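Side-chain contact in iron binding protein FbpA (Mannheimia haemolytica, PDB 1Q35), which binds ferric iron in the periplasm, probably for delivery to a bacterial iron-uptake system: residues V58-V63 against D93-L98. Numbering follows the deposited sequence.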
ATOM      1  N   VAL A  58      -2.535   0.031  -5.507  1.00  8.82           N
ATOM      2  CA  VAL A  58      -2.172  -0.118  -4.097  1.00  8.96           C
ATOM      3  C   VAL A  58      -0.814   0.497  -3.780  1.00  8.78           C
ATOM      4  O   VAL A  58      -0.274   0.278  -2.695  1.00  9.24           O
ATOM      5  CB  VAL A  58      -2.157  -1.612  -3.664  1.00  9.39           C
ATOM      6  CG1 VAL A  58      -3.547  -2.205  -3.767  1.00 10.48           C
ATOM      7  CG2 VAL A  58      -1.166  -2.420  -4.483  1.00 10.13           C
ATOM      8  N   ASP A  59      -0.256   1.263  -4.713  1.00  8.87           N
ATOM      9  CA  ASP A  59       1.107   1.763  -4.571  1.00  9.07           C
ATOM     10  C   ASP A  59       1.288   3.018  -5.430  1.00  8.97           C
ATOM     11  O   ASP A  59       0.918   3.026  -6.605  1.00  9.45           O
ATOM     12  CB  ASP A  59       2.072   0.644  -4.979  1.00  9.73           C
ATOM     13  CG  ASP A  59       3.494   1.115  -5.160  1.00  9.83           C
ATOM     14  OD1 ASP A  59       4.002   1.887  -4.307  1.00  9.34           O
ATOM     15  OD2 ASP A  59       4.174   0.742  -6.142  1.00 11.93           O
ATOM     16  N   ILE A  60       1.855   4.068  -4.847  1.00  8.68           N
ATOM     17  CA  ILE A  60       2.145   5.294  -5.592  1.00  8.78           C
ATOM     18  C   ILE A  60       3.092   5.033  -6.754  1.00  8.59           C
ATOM     19  O   ILE A  60       2.964   5.664  -7.802  1.00  9.08           O
ATOM     20  CB  ILE A  60       2.720   6.397  -4.668  1.00  8.94           C
ATOM     21  CG1 ILE A  60       2.931   7.702  -5.447  1.00  9.55           C
ATOM     22  CG2 ILE A  60       4.044   5.968  -4.023  1.00  8.86           C
ATOM     23  CD1 ILE A  60       1.658   8.351  -5.938  1.00 10.76           C
ATOM     24  N   SER A  61       4.037   4.113  -6.597  1.00  8.71           N
ATOM     25  CA  SER A  61       4.982   3.875  -7.674  1.00  9.08           C
ATOM     26  C   SER A  61       4.303   3.275  -8.907  1.00  9.43           C
ATOM     27  O   SER A  61       4.645   3.637 -10.030  1.00 10.11           O
ATOM     28  CB  SER A  61       6.159   3.039  -7.196  1.00  9.12           C
ATOM     29  OG  SER A  61       6.857   3.739  -6.179  1.00  9.66           O
ATOM     30  N   ARG A  62       3.322   2.393  -8.710  1.00  9.31           N
ATOM     31  CA  ARG A  62       2.522   1.882  -9.827  1.00  9.77           C
ATOM     32  C   ARG A  62       1.703   2.996 -10.474  1.00  9.72           C
ATOM     33  O   ARG A  62       1.597   3.067 -11.703  1.00 10.00           O
ATOM     34  CB  ARG A  62       1.586   0.762  -9.371  1.00 10.02           C
ATOM     35  CG  ARG A  62       0.749   0.139 -10.492  1.00 11.63           C
ATOM     36  CD  ARG A  62       1.537  -0.714 -11.469  1.00 14.00           C
ATOM     37  NE  ARG A  62       1.796  -2.047 -10.939  1.00 15.92           N
ATOM     38  CZ  ARG A  62       2.561  -2.961 -11.529  1.00 16.93           C
ATOM     39  NH1 ARG A  62       2.727  -4.143 -10.953  1.00 17.99           N
ATOM     40  NH2 ARG A  62       3.153  -2.714 -12.691  1.00 17.76           N
ATOM     41  N   VAL A  63       1.112   3.855  -9.654  1.00  9.64           N
ATOM     42  CA  VAL A  63       0.366   5.003 -10.156  1.00  9.83           C
ATOM     43  C   VAL A  63       1.232   5.839 -11.086  1.00 10.08           C
ATOM     44  O   VAL A  63       0.805   6.193 -12.189  1.00 10.56           O
ATOM     45  CB  VAL A  63      -0.139   5.897  -9.004  1.00  9.79           C
ATOM     46  CG1 VAL A  63      -0.610   7.245  -9.518  1.00 10.12           C
ATOM     47  CG2 VAL A  63      -1.261   5.206  -8.246  1.00  9.86           C
ATOM     48  N   ASP A  93      -4.005  16.398 -11.900  1.00 14.29           N
ATOM     49  CA  ASP A  93      -5.322  15.759 -12.066  1.00 13.95           C
ATOM     50  C   ASP A  93      -5.358  14.397 -12.775  1.00 12.87           C
ATOM     51  O   ASP A  93      -6.411  13.990 -13.257  1.00 12.67           O
ATOM     52  CB  ASP A  93      -6.296  16.710 -12.785  1.00 14.63           C
ATOM     53  CG  ASP A  93      -6.518  18.005 -12.037  1.00 16.06           C
ATOM     54  OD1 ASP A  93      -6.386  18.044 -10.794  1.00 17.49           O
ATOM     55  OD2 ASP A  93      -6.855  19.052 -12.633  1.00 18.93           O
ATOM     56  N   GLN A  94      -4.248  13.666 -12.801  1.00 12.16           N
ATOM     57  CA  GLN A  94      -4.225  12.367 -13.481  1.00 11.90           C
ATOM     58  C   GLN A  94      -4.273  11.149 -12.551  1.00 11.35           C
ATOM     59  O   GLN A  94      -4.410  10.029 -13.030  1.00 11.27           O
ATOM     60  CB  GLN A  94      -3.004  12.261 -14.390  1.00 12.15           C
ATOM     61  CG  GLN A  94      -3.017  13.227 -15.562  1.00 13.14           C
ATOM     62  CD  GLN A  94      -2.060  12.806 -16.647  1.00 15.01           C
ATOM     63  OE1 GLN A  94      -0.859  13.060 -16.550  1.00 17.08           O
ATOM     64  NE2 GLN A  94      -2.575  12.132 -17.668  1.00 15.93           N
ATOM     65  N   TRP A  95      -4.148  11.360 -11.243  1.00 10.92           N
ATOM     66  CA  TRP A  95      -4.278  10.267 -10.276  1.00 10.70           C
ATOM     67  C   TRP A  95      -4.842  10.787  -8.964  1.00 10.57           C
ATOM     68  O   TRP A  95      -4.679  11.951  -8.613  1.00 10.62           O
ATOM     69  CB  TRP A  95      -2.947   9.527 -10.060  1.00 10.71           C
ATOM     70  CG  TRP A  95      -1.845  10.361  -9.469  1.00 10.89           C
ATOM     71  CD1 TRP A  95      -0.831  10.974 -10.147  1.00 11.52           C
ATOM     72  CD2 TRP A  95      -1.629  10.658  -8.079  1.00 11.21           C
ATOM     73  NE1 TRP A  95      -0.015  11.649  -9.273  1.00 11.41           N
ATOM     74  CE2 TRP A  95      -0.479  11.471  -7.996  1.00 11.46           C
ATOM     75  CE3 TRP A  95      -2.300  10.331  -6.894  1.00 11.44           C
ATOM     76  CZ2 TRP A  95       0.015  11.959  -6.783  1.00 12.32           C
ATOM     77  CZ3 TRP A  95      -1.804  10.814  -5.685  1.00 11.93           C
ATOM     78  CH2 TRP A  95      -0.661  11.620  -5.645  1.00 12.39           C
ATOM     79  N   PHE A  96      -5.483   9.883  -8.226  1.00 10.27           N
ATOM     80  CA  PHE A  96      -6.225  10.226  -7.019  1.00 10.44           C
ATOM     81  C   PHE A  96      -6.042   9.163  -5.952  1.00 10.11           C
ATOM     82  O   PHE A  96      -6.296   7.988  -6.181  1.00 10.43           O
ATOM     83  CB  PHE A  96      -7.704  10.397  -7.355  1.00 10.96           C
ATOM     84  CG  PHE A  96      -7.930  11.410  -8.424  1.00 11.48           C
ATOM     85  CD1 PHE A  96      -7.940  11.033  -9.760  1.00 12.13           C
ATOM     86  CD2 PHE A  96      -8.026  12.753  -8.107  1.00 11.94           C
ATOM     87  CE1 PHE A  96      -8.082  11.979 -10.764  1.00 12.26           C
ATOM     88  CE2 PHE A  96      -8.180  13.701  -9.107  1.00 12.41           C
ATOM     89  CZ  PHE A  96      -8.202  13.312 -10.432  1.00 12.85           C
ATOM     90  N   GLY A  97      -5.576   9.590  -4.789  1.00  9.49           N
ATOM     91  CA  GLY A  97      -5.503   8.728  -3.623  1.00  9.39           C
ATOM     92  C   GLY A  97      -6.876   8.544  -3.006  1.00  9.48           C
ATOM     93  O   GLY A  97      -7.673   9.480  -2.944  1.00 10.46           O
ATOM     94  N   LEU A  98      -7.148   7.323  -2.549  1.00  9.11           N
ATOM     95  CA  LEU A  98      -8.416   6.964  -1.918  1.00  9.23           C
ATOM     96  C   LEU A  98      -8.256   6.575  -0.445  1.00  8.98           C
ATOM     97  O   LEU A  98      -9.168   6.794   0.347  1.00  9.36           O
ATOM     98  CB  LEU A  98      -9.068   5.817  -2.687  1.00  9.48           C
ATOM     99  CG  LEU A  98      -9.522   6.165  -4.107  1.00 10.24           C
ATOM    100  CD1 LEU A  98      -9.971   4.907  -4.828  1.00 10.84           C
ATOM    101  CD2 LEU A  98     -10.636   7.211  -4.097  1.00 11.05           C
TER
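W95 reaches across to the first turn of helix 60-68 and meets two aliphatic side chains, V63 near its root and I60 near its tip. At the root, CB packs against V63 CG1 at 3.3 Å, a tight contact for two saturated carbons. The next atom, CG, lies 3.4 Å from the same V63 CG1, which approaches the indole obliquely and lies a little farther from CD1 and CD2. With chi1 at 63°, CG sits between the backbone N and the carbonyl carbon, and this torsion turns the six-membered ring toward I60. Farther out, I60 CD1 lies over CZ2 and CH2, 4.0 Å from W95 CH2. This methyl makes a CH-pi contact over one face of the six-membered ring, 13° off its normal. Isoleucine suits the position because its longer branch, CG1 anti to the backbone N (chi1 -176°), carries CD1 out to the ring, whereas the shorter valine serves three residues on, where the backbones come closer (V63 CA to W95 CA 7.0 Å). In this periplasmic-binding-protein fold, the contact joins helix 60-68, which follows strand 54-57, to the residues leading into the long strand 96-108. I60 and W95 both also touch I231 of strand 228-236 and L294 of helix 294-298. D59 caps the start of the helix: OD1 accepts from S61 N and OD2, less straight, from R62 N, both from above the carboxylate plane. Aspartate fits here because its short side chain brings two carboxylate oxygens within reach of two amides of the first turn, while N230 ND2 and S145 OG also bond to OD1.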